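Local coordinates for probable TonB-dependent receptor (Pseudomonas aeruginosa, PDB 4K3F), which probably binds methionine in the periplasm as a lipoprotein of the NlpA family, and here holds a selenomethionine in its pocket, at residues A[60-65]-A[110-115]; A[38-43]-A[169-174]; A[86-91]-A[184-189]. All coordinates share one frame; numbering follows the deposited sequence.

Contacts 1 and 2 both span the cleft between the two lobes and touch the same selenomethionine, whereas contact 3 lies within one lobe, near the edge of its five-stranded sheet. Contact 2 is the most central and is buried; contacts 1 and 3 are only partly buried, and contact 3 is centred about 17 Å from the centre of the chain. Contacts 1 and 2 are joined by Tyr62 OH, which bonds Tyr40 O. Contact 3 reaches contact 2 through the sheet, because strand 86-88 pairs with strand 167-170. The chemistry follows position: van der Waals packing of helix ends in contact 1, with polar side chains turned to the ligand, tyrosine and asparagine bonds in contact 2, backbone pairing in contact 3.

Contact 1 (A[60-65]-A[110-115]); sequences QPYLDE and ATNGGR. With MSE (selenomethionine), chain B.
Tyr62 and Thr111 meet beside the ligand in the cleft, where the first turns of helices from the two lobes of a periplasmic binding protein fold face each other. The axes of the two short segments approach to 9.1 Å and run at 142°, roughly antiparallel. Thr111 fills the gap between them. Its OG1 sits between the backbone N and the carbonyl carbon (chi1 64°), at the rim of the Tyr62 ring and 3.5 Å from Tyr62 CA. This turns the methyl CG2 onto the neighbouring turn, 3.5 Å from Pro61 O and also against Pro61 CB and Glu65 CB. A small branched residue suits the place, since its methyl and hydroxyl can each rest on the facing turn. Tyr62 points its ring into the pocket and lays one face on the ligand: MSE CE hangs 3.6 Å above the ring plane, over its centre. From the other helix Asn112 ND2 comes within 3.5 Å of MSE SE, its amide fixed by Asp109 and His59 at its two ends. One helical turn on, the extended Arg115 carries NH1 to MSE OXT, 2.8 Å away, in a bent bond (133°), while Glu190 makes a salt bridge with NH2. Tyr62 thus gives the methyl end an aromatic face, while the facing helix gives the selenium an amide and the carboxylate a cation, consistent with recognition of a free thioether amino acid.

Contact 2 (A[38-43]-A[169-174]); sequences TDYVQP and LINTNY. With MSE (selenomethionine), chain B.
Tyr40 and Tyr174 pack against each other across the cleft, sliding past in opposite directions with ring centroids 5.0 Å apart and planes at an oblique 37°. This is the tight part of the contact: Tyr174 CE2 comes within 3.4 Å of Tyr40 CZ, and the opposite face of the Tyr40 ring covers MSE CE. The Tyr40 hydroxyl then meets Asn173 tip to tip, donating to OD1 at 2.6 Å in the carbonyl plane, on a lone pair. Asn173 takes the tight position between its backbone N and carbonyl carbon (chi1 71°), which sets OD1 within weak bonding distance of the ligand amine as well. Beside it Asn171 ND2 gives MSE OXT a nearly straight bond of 2.9 Å (169°). The other end, at exposed Thr38, is packed less closely, although its bond is short: Tyr174 OH donates to Thr38 O at 2.7 Å and accepts from a water, 2.8 Å away, that weakly bonds Tyr40 N. Long phenols suit this place, since each spans the gap and ends in a polar atom. The same asparagine oxygen accepts a hydrogen bond from Tyr40 and a weak one from the ligand amino group, an arrangement consistent with the ligand helping to hold the two lobes together.

Contact 3 (A[86-91]-A[184-189]); sequences GAYSSK and KDALAI
Ala87 and Leu187 join at the edge of the five-stranded sheet, where the short, weakly bonded strand 188-189 lies antiparallel to strand 86-88 as the outermost member of the sheet. Leu187 N donates to Ala87 O at 2.7 Å, and Ala87 N returns a bond to Ala188 O at 3.0 Å. From there the Leu187 side chain runs back over the other strand. CB lies 3.9 Å from Ala87 O; CG stands anti to the carbonyl carbon (chi1 -77°), which swings the branch toward Ser89. CD1 stops 3.9 Å from Ser89 N, and CD2 rests 4.2 Å from Ser89 CB. A leucine suits the spot because its fork covers the backbone just past the end of the strand, and it also touches Met167 of the next strand. Glycine fits at 86, where Ala186 CB and Tyr88 OH crowd the side a beta carbon would take and the bare CA lies 3.4 Å from Ala188 O. Tyr88 presents a ring edge to Asp185 CB, while Ser89 OG bonds Asp166 O and closes an ST turn with Lys91 N. Beyond the last direct bond a water bridges the segments, accepting from Ser89 N at 2.9 Å and lying 2.7 Å from Asp185 O.

Contact 1 (A[60-65]-A[110-115])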
loop_
_atom_site.group_PDB
_atom_site.type_symbol
_atom_site.label_atom_id
_atom_site.label_comp_id
_atom_site.label_asym_id
_atom_site.label_seq_id
_atom_site.Cartn_x
_atom_site.Cartn_y
_atom_site.Cartn_z
ATOM N N GLN A 60 -6.696 4.470 2.280
ATOM C CA GLN A 60 -7.751 4.963 3.183
ATOM C C GLN A 60 -8.336 3.874 4.046
ATOM O O GLN A 60 -8.558 4.099 5.237
ATOM C CB GLN A 60 -8.839 5.739 2.413
ATOM C CG GLN A 60 -9.828 6.471 3.319
ATOM C CD GLN A 60 -9.430 7.867 3.697
ATOM O OE1 GLN A 60 -9.022 8.679 2.840
ATOM N NE2 GLN A 60 -9.619 8.196 4.984
ATOM N N PRO A 61 -8.603 2.673 3.481
ATOM C CA PRO A 61 -9.088 1.649 4.398
ATOM C C PRO A 61 -8.164 1.399 5.584
ATOM O O PRO A 61 -8.621 1.283 6.714
ATOM C CB PRO A 61 -9.254 0.435 3.511
ATOM C CG PRO A 61 -9.544 1.026 2.148
ATOM C CD PRO A 61 -8.728 2.274 2.060
ATOM N N TYR A 62 -6.886 1.367 5.337
ATOM C CA TYR A 62 -5.888 1.151 6.398
ATOM C C TYR A 62 -5.935 2.289 7.432
ATOM O O TYR A 62 -5.952 2.037 8.649
ATOM C CB TYR A 62 -4.481 1.010 5.789
ATOM C CG TYR A 62 -3.452 0.680 6.827
ATOM C CD1 TYR A 62 -2.827 1.683 7.539
ATOM C CD2 TYR A 62 -3.138 -0.661 7.154
ATOM C CE1 TYR A 62 -1.899 1.397 8.502
ATOM C CE2 TYR A 62 -2.202 -0.958 8.131
ATOM C CZ TYR A 62 -1.593 0.063 8.802
ATOM O OH TYR A 62 -0.679 -0.254 9.808
ATOM N N LEU A 63 -6.015 3.511 6.954
ATOM C CA LEU A 63 -6.057 4.681 7.821
ATOM C C LEU A 63 -7.269 4.596 8.721
ATOM O O LEU A 63 -7.200 4.878 9.917
ATOM C CB LEU A 63 -6.068 5.974 7.001
ATOM C CG LEU A 63 -6.247 7.213 7.839
ATOM C CD1 LEU A 63 -5.128 7.423 8.839
ATOM C CD2 LEU A 63 -6.461 8.440 6.945
ATOM N N ASP A 64 -8.420 4.331 8.110
ATOM C CA ASP A 64 -9.664 4.340 8.893
ATOM C C ASP A 64 -9.609 3.292 10.032
ATOM O O ASP A 64 -10.011 3.548 11.213
ATOM C CB ASP A 64 -10.873 4.051 7.992
ATOM C CG ASP A 64 -11.160 5.157 6.980
ATOM O OD1 ASP A 64 -10.667 6.277 7.130
ATOM O OD2 ASP A 64 -11.937 4.878 6.009
ATOM N N GLU A 65 -9.128 2.088 9.689
ATOM C CA GLU A 65 -8.954 1.030 10.659
ATOM C C GLU A 65 -7.904 1.380 11.697
ATOM O O GLU A 65 -8.083 1.103 12.894
ATOM C CB GLU A 65 -8.586 -0.266 9.936
ATOM C CG GLU A 65 -8.313 -1.450 10.842
ATOM C CD GLU A 65 -9.445 -1.821 11.787
ATOM O OE1 GLU A 65 -10.632 -1.511 11.518
ATOM O OE2 GLU A 65 -9.134 -2.507 12.781
ATOM N N ALA A 110 -6.124 -6.039 9.175
ATOM C CA ALA A 110 -7.485 -6.273 8.718
ATOM C C ALA A 110 -7.724 -5.903 7.237
ATOM O O ALA A 110 -8.363 -6.668 6.477
ATOM C CB ALA A 110 -8.481 -5.519 9.611
ATOM N N THR A 111 -7.250 -4.728 6.811
ATOM C CA THR A 111 -7.546 -4.278 5.458
ATOM C C THR A 111 -6.683 -4.914 4.376
ATOM O O THR A 111 -7.185 -5.254 3.329
ATOM C CB THR A 111 -7.567 -2.747 5.313
ATOM O OG1 THR A 111 -6.268 -2.179 5.565
ATOM C CG2 THR A 111 -8.560 -2.167 6.292
ATOM N N ASN A 112 -5.403 -5.092 4.622
ATOM C CA ASN A 112 -4.577 -5.759 3.619
ATOM C C ASN A 112 -4.800 -7.282 3.565
ATOM O O ASN A 112 -4.678 -7.881 2.483
ATOM C CB ASN A 112 -3.119 -5.356 3.744
ATOM C CG ASN A 112 -2.912 -3.910 3.429
ATOM O OD1 ASN A 112 -3.048 -3.470 2.278
ATOM N ND2 ASN A 112 -2.544 -3.173 4.431
ATOM N N GLY A 113 -5.171 -7.874 4.703
ATOM C CA GLY A 113 -5.607 -9.276 4.738
ATOM C C GLY A 113 -6.897 -9.439 3.928
ATOM O O GLY A 113 -6.993 -10.307 3.068
ATOM N N GLY A 114 -7.881 -8.569 4.159
ATOM C CA GLY A 114 -9.151 -8.653 3.456
ATOM C C GLY A 114 -8.979 -8.471 1.969
ATOM O O GLY A 114 -9.558 -9.177 1.178
ATOM N N ARG A 115 -8.169 -7.471 1.614
ATOM C CA ARG A 115 -7.795 -7.194 0.244
ATOM C C ARG A 115 -7.181 -8.427 -0.469
ATOM O O ARG A 115 -7.535 -8.743 -1.603
ATOM C CB ARG A 115 -6.811 -6.052 0.281
ATOM C CG ARG A 115 -6.081 -5.760 -0.976
ATOM C CD ARG A 115 -5.067 -4.668 -0.691
ATOM N NE ARG A 115 -4.679 -4.078 -1.927
ATOM C CZ ARG A 115 -3.792 -3.100 -2.051
ATOM N NH1 ARG A 115 -3.147 -2.641 -0.979
ATOM N NH2 ARG A 115 -3.536 -2.633 -3.244
HETATM N N MSE B 300 1.641 0.878 -0.333
HETATM C CA MSE B 300 0.780 -0.147 0.326
HETATM C C MSE B 300 -0.238 -0.600 -0.714
HETATM O O MSE B 300 -0.797 0.238 -1.428
HETATM O OXT MSE B 300 -0.513 -1.800 -0.832
HETATM C CB MSE B 300 0.075 0.411 1.574
HETATM C CG MSE B 300 -0.775 -0.624 2.270
HETATM SE SE MSE B 300 -1.783 0.198 3.742
HETATM C CE MSE B 300 -0.361 0.602 4.918
#

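Contact 2 (A[38-43]-A[169-174])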
loop_
_atom_site.group_PDB
_atom_site.type_symbol
_atom_site.label_atom_id
_atom_site.label_comp_id
_atom_site.label_asym_id
_atom_site.label_seq_id
_atom_site.Cartn_x
_atom_site.Cartn_y
_atom_site.Cartn_z
ATOM N N THR A 38 10.321 1.804 7.534
ATOM C CA THR A 38 10.123 0.569 6.809
ATOM C C THR A 38 8.785 -0.137 7.123
ATOM O O THR A 38 8.451 -1.148 6.491
ATOM C CB THR A 38 11.257 -0.408 7.104
ATOM O OG1 THR A 38 11.252 -0.699 8.505
ATOM C CG2 THR A 38 12.574 0.191 6.692
ATOM N N ASP A 39 8.042 0.365 8.112
ATOM C CA ASP A 39 6.866 -0.313 8.632
ATOM C C ASP A 39 5.572 0.493 8.442
ATOM O O ASP A 39 5.604 1.653 8.027
ATOM C CB ASP A 39 7.050 -0.575 10.128
ATOM C CG ASP A 39 6.930 0.700 10.953
ATOM O OD1 ASP A 39 7.717 1.659 10.722
ATOM O OD2 ASP A 39 5.995 0.745 11.786
ATOM N N TYR A 40 4.457 -0.152 8.764
ATOM C CA TYR A 40 3.152 0.404 8.544
ATOM C C TYR A 40 2.512 1.027 9.801
ATOM O O TYR A 40 1.362 1.436 9.770
ATOM C CB TYR A 40 2.244 -0.692 8.017
ATOM C CG TYR A 40 2.357 -1.099 6.556
ATOM C CD1 TYR A 40 3.117 -0.395 5.629
ATOM C CD2 TYR A 40 1.640 -2.217 6.109
ATOM C CE1 TYR A 40 3.144 -0.784 4.281
ATOM C CE2 TYR A 40 1.639 -2.578 4.789
ATOM C CZ TYR A 40 2.391 -1.880 3.858
ATOM O OH TYR A 40 2.369 -2.301 2.526
ATOM N N VAL A 41 3.273 1.148 10.880
ATOM C CA VAL A 41 2.728 1.674 12.148
ATOM C C VAL A 41 3.350 3.001 12.511
ATOM O O VAL A 41 2.652 4.023 12.671
ATOM C CB VAL A 41 2.879 0.636 13.295
ATOM C CG1 VAL A 41 2.414 1.197 14.643
ATOM C CG2 VAL A 41 2.089 -0.625 12.953
ATOM N N GLN A 42 4.680 3.020 12.594
ATOM C CA GLN A 42 5.368 4.219 13.076
ATOM C C GLN A 42 5.085 5.506 12.284
ATOM O O GLN A 42 5.031 6.585 12.903
ATOM C CB GLN A 42 6.889 3.982 13.247
ATOM C CG GLN A 42 7.246 2.895 14.289
ATOM C CD GLN A 42 6.509 3.057 15.635
ATOM O OE1 GLN A 42 5.848 2.130 16.114
ATOM N NE2 GLN A 42 6.600 4.224 16.222
ATOM N N PRO A 43 4.896 5.439 10.953
ATOM C CA PRO A 43 4.566 6.707 10.256
ATOM C C PRO A 43 3.305 7.389 10.811
ATOM O O PRO A 43 3.253 8.639 10.855
ATOM C CB PRO A 43 4.466 6.297 8.759
ATOM C CG PRO A 43 5.320 5.067 8.690
ATOM C CD PRO A 43 5.091 4.334 9.992
ATOM N N LEU A 169 0.871 -13.121 -1.100
ATOM C CA LEU A 169 0.242 -11.917 -1.637
ATOM C C LEU A 169 0.887 -10.744 -0.921
ATOM O O LEU A 169 0.680 -10.565 0.273
ATOM C CB LEU A 169 -1.282 -11.951 -1.461
ATOM C CG LEU A 169 -2.041 -12.746 -2.556
ATOM C CD1 LEU A 169 -1.664 -14.219 -2.557
ATOM C CD2 LEU A 169 -3.540 -12.560 -2.389
ATOM N N ILE A 170 1.675 -9.978 -1.667
ATOM C CA ILE A 170 2.640 -9.038 -1.087
ATOM C C ILE A 170 2.327 -7.639 -1.552
ATOM O O ILE A 170 2.184 -7.407 -2.747
ATOM C CB ILE A 170 4.051 -9.382 -1.522
ATOM C CG1 ILE A 170 4.342 -10.833 -1.105
ATOM C CG2 ILE A 170 5.029 -8.410 -0.906
ATOM C CD1 ILE A 170 5.694 -11.325 -1.520
ATOM N N ASN A 171 2.188 -6.722 -0.596
ATOM C CA ASN A 171 1.986 -5.314 -0.900
ATOM C C ASN A 171 3.091 -4.845 -1.823
ATOM O O ASN A 171 4.296 -5.145 -1.631
ATOM C CB ASN A 171 1.984 -4.455 0.357
ATOM C CG ASN A 171 0.808 -4.758 1.257
ATOM O OD1 ASN A 171 0.874 -5.653 2.136
ATOM N ND2 ASN A 171 -0.286 -4.072 1.027
ATOM N N THR A 172 2.701 -4.053 -2.809
ATOM C CA THR A 172 3.654 -3.695 -3.885
ATOM C C THR A 172 4.881 -2.904 -3.380
ATOM O O THR A 172 6.008 -3.075 -3.866
ATOM C CB THR A 172 2.887 -2.951 -4.984
ATOM O OG1 THR A 172 1.977 -3.884 -5.562
ATOM C CG2 THR A 172 3.822 -2.390 -6.039
ATOM N N ASN A 173 4.695 -1.998 -2.407
ATOM C CA ASN A 173 5.834 -1.270 -1.868
ATOM C C ASN A 173 6.926 -2.201 -1.371
ATOM O O ASN A 173 8.103 -1.999 -1.691
ATOM C CB ASN A 173 5.446 -0.262 -0.790
ATOM C CG ASN A 173 5.020 -0.907 0.507
ATOM O OD1 ASN A 173 3.939 -1.485 0.618
ATOM N ND2 ASN A 173 5.884 -0.828 1.497
ATOM N N TYR A 174 6.510 -3.283 -0.702
ATOM C CA TYR A 174 7.428 -4.281 -0.233
ATOM C C TYR A 174 7.928 -5.194 -1.371
ATOM O O TYR A 174 9.096 -5.541 -1.399
ATOM C CB TYR A 174 6.842 -5.111 0.903
ATOM C CG TYR A 174 6.655 -4.329 2.185
ATOM C CD1 TYR A 174 7.700 -3.591 2.735
ATOM C CD2 TYR A 174 5.450 -4.323 2.836
ATOM C CE1 TYR A 174 7.559 -2.867 3.891
ATOM C CE2 TYR A 174 5.273 -3.625 4.014
ATOM C CZ TYR A 174 6.299 -2.856 4.536
ATOM O OH TYR A 174 6.122 -2.185 5.721
HETATM N N MSE B 300 1.641 0.878 -0.333
HETATM C CA MSE B 300 0.780 -0.147 0.326
HETATM C C MSE B 300 -0.238 -0.600 -0.714
HETATM O O MSE B 300 -0.797 0.238 -1.428
HETATM O OXT MSE B 300 -0.513 -1.800 -0.832
HETATM C CB MSE B 300 0.075 0.411 1.574
HETATM C CG MSE B 300 -0.775 -0.624 2.270
HETATM SE SE MSE B 300 -1.783 0.198 3.742
HETATM C CE MSE B 300 -0.361 0.602 4.918
HETATM O O HOH W 1 5.109 -3.044 8.239
#

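Contact 3 (A[86-91]-A[184-189])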
loop_
_atom_site.group_PDB
_atom_site.type_symbol
_atom_site.label_atom_id
_atom_site.label_comp_id
_atom_site.label_asym_id
_atom_site.label_seq_id
_atom_site.Cartn_x
_atom_site.Cartn_y
_atom_site.Cartn_z
ATOM N N GLY A 86 -0.213 -7.973 -6.022
ATOM C CA GLY A 86 0.036 -9.210 -6.690
ATOM C C GLY A 86 0.227 -10.411 -5.774
ATOM O O GLY A 86 0.600 -10.286 -4.589
ATOM N N ALA A 87 0.022 -11.580 -6.370
ATOM C CA ALA A 87 0.328 -12.889 -5.786
ATOM C C ALA A 87 1.588 -13.437 -6.449
ATOM O O ALA A 87 1.671 -13.464 -7.675
ATOM C CB ALA A 87 -0.852 -13.834 -5.989
ATOM N N TYR A 88 2.568 -13.835 -5.636
ATOM C CA TYR A 88 3.868 -14.255 -6.090
ATOM C C TYR A 88 4.152 -15.655 -5.609
ATOM O O TYR A 88 3.631 -16.098 -4.600
ATOM C CB TYR A 88 4.975 -13.300 -5.593
ATOM C CG TYR A 88 4.731 -11.864 -5.963
ATOM C CD1 TYR A 88 4.015 -11.022 -5.126
ATOM C CD2 TYR A 88 5.195 -11.340 -7.153
ATOM C CE1 TYR A 88 3.759 -9.712 -5.470
ATOM C CE2 TYR A 88 4.938 -10.027 -7.492
ATOM C CZ TYR A 88 4.214 -9.217 -6.660
ATOM O OH TYR A 88 3.961 -7.895 -6.985
ATOM N N SER A 89 4.976 -16.371 -6.365
ATOM C CA SER A 89 5.395 -17.697 -5.956
ATOM C C SER A 89 6.821 -17.966 -6.438
ATOM O O SER A 89 7.150 -17.668 -7.564
ATOM C CB SER A 89 4.487 -18.764 -6.557
ATOM O OG SER A 89 4.952 -20.069 -6.219
ATOM N N SER A 90 7.642 -18.553 -5.567
ATOM C CA SER A 90 8.966 -18.974 -5.977
ATOM C C SER A 90 8.935 -20.400 -6.522
ATOM O O SER A 90 9.948 -20.850 -7.040
ATOM C CB SER A 90 9.972 -18.858 -4.822
ATOM O OG SER A 90 9.701 -19.832 -3.830
ATOM N N LYS A 91 7.781 -21.078 -6.414
ATOM C CA LYS A 91 7.659 -22.531 -6.673
ATOM C C LYS A 91 6.701 -22.889 -7.816
ATOM O O LYS A 91 6.814 -23.983 -8.374
ATOM C CB LYS A 91 7.181 -23.252 -5.397
ATOM C CG LYS A 91 8.151 -23.128 -4.229
ATOM C CD LYS A 91 7.722 -23.859 -2.959
ATOM C CE LYS A 91 8.604 -23.414 -1.795
ATOM N NZ LYS A 91 8.515 -24.283 -0.586
ATOM N N LYS A 184 5.304 -8.679 -14.392
ATOM C CA LYS A 184 5.838 -9.899 -15.004
ATOM C C LYS A 184 5.798 -11.152 -14.143
ATOM O O LYS A 184 5.702 -12.244 -14.675
ATOM C CB LYS A 184 7.304 -9.691 -15.395
ATOM C CG LYS A 184 7.539 -8.569 -16.401
ATOM C CD LYS A 184 8.995 -8.490 -16.843
ATOM C CE LYS A 184 9.325 -7.151 -17.485
ATOM N NZ LYS A 184 10.761 -7.119 -17.882
ATOM N N ASP A 185 5.948 -11.009 -12.834
ATOM C CA ASP A 185 6.113 -12.137 -11.914
ATOM C C ASP A 185 4.751 -12.586 -11.316
ATOM O O ASP A 185 4.646 -13.724 -10.909
ATOM C CB ASP A 185 7.058 -11.784 -10.730
ATOM C CG ASP A 185 8.495 -11.441 -11.157
ATOM O OD1 ASP A 185 8.884 -11.826 -12.285
ATOM O OD2 ASP A 185 9.244 -10.810 -10.327
ATOM N N ALA A 186 3.738 -11.710 -11.234
ATOM C CA ALA A 186 2.527 -12.022 -10.454
ATOM C C ALA A 186 1.707 -13.136 -11.113
ATOM O O ALA A 186 1.543 -13.146 -12.332
ATOM C CB ALA A 186 1.656 -10.787 -10.241
ATOM N N LEU A 187 1.219 -14.075 -10.302
ATOM C CA LEU A 187 0.281 -15.108 -10.778
ATOM C C LEU A 187 -1.130 -14.604 -10.897
ATOM O O LEU A 187 -1.954 -15.212 -11.597
ATOM C CB LEU A 187 0.297 -16.344 -9.864
ATOM C CG LEU A 187 1.470 -17.307 -10.017
ATOM C CD1 LEU A 187 2.756 -16.608 -9.615
ATOM C CD2 LEU A 187 1.281 -18.589 -9.205
ATOM N N ALA A 188 -1.445 -13.557 -10.142
ATOM C CA ALA A 188 -2.726 -12.870 -10.171
ATOM C C ALA A 188 -2.447 -11.465 -9.667
ATOM O O ALA A 188 -1.517 -11.248 -8.912
ATOM C CB ALA A 188 -3.725 -13.550 -9.251
ATOM N N ILE A 189 -3.276 -10.525 -10.066
ATOM C CA ILE A 189 -3.084 -9.159 -9.654
ATOM C C ILE A 189 -4.383 -8.399 -9.647
ATOM O O ILE A 189 -5.272 -8.668 -10.476
ATOM C CB ILE A 189 -2.090 -8.445 -10.588
ATOM C CG1 ILE A 189 -1.634 -7.133 -9.968
ATOM C CG2 ILE A 189 -2.696 -8.230 -11.972
ATOM C CD1 ILE A 189 -0.313 -6.695 -10.493
HETATM O O HOH W 2 5.824 -15.041 -8.802
#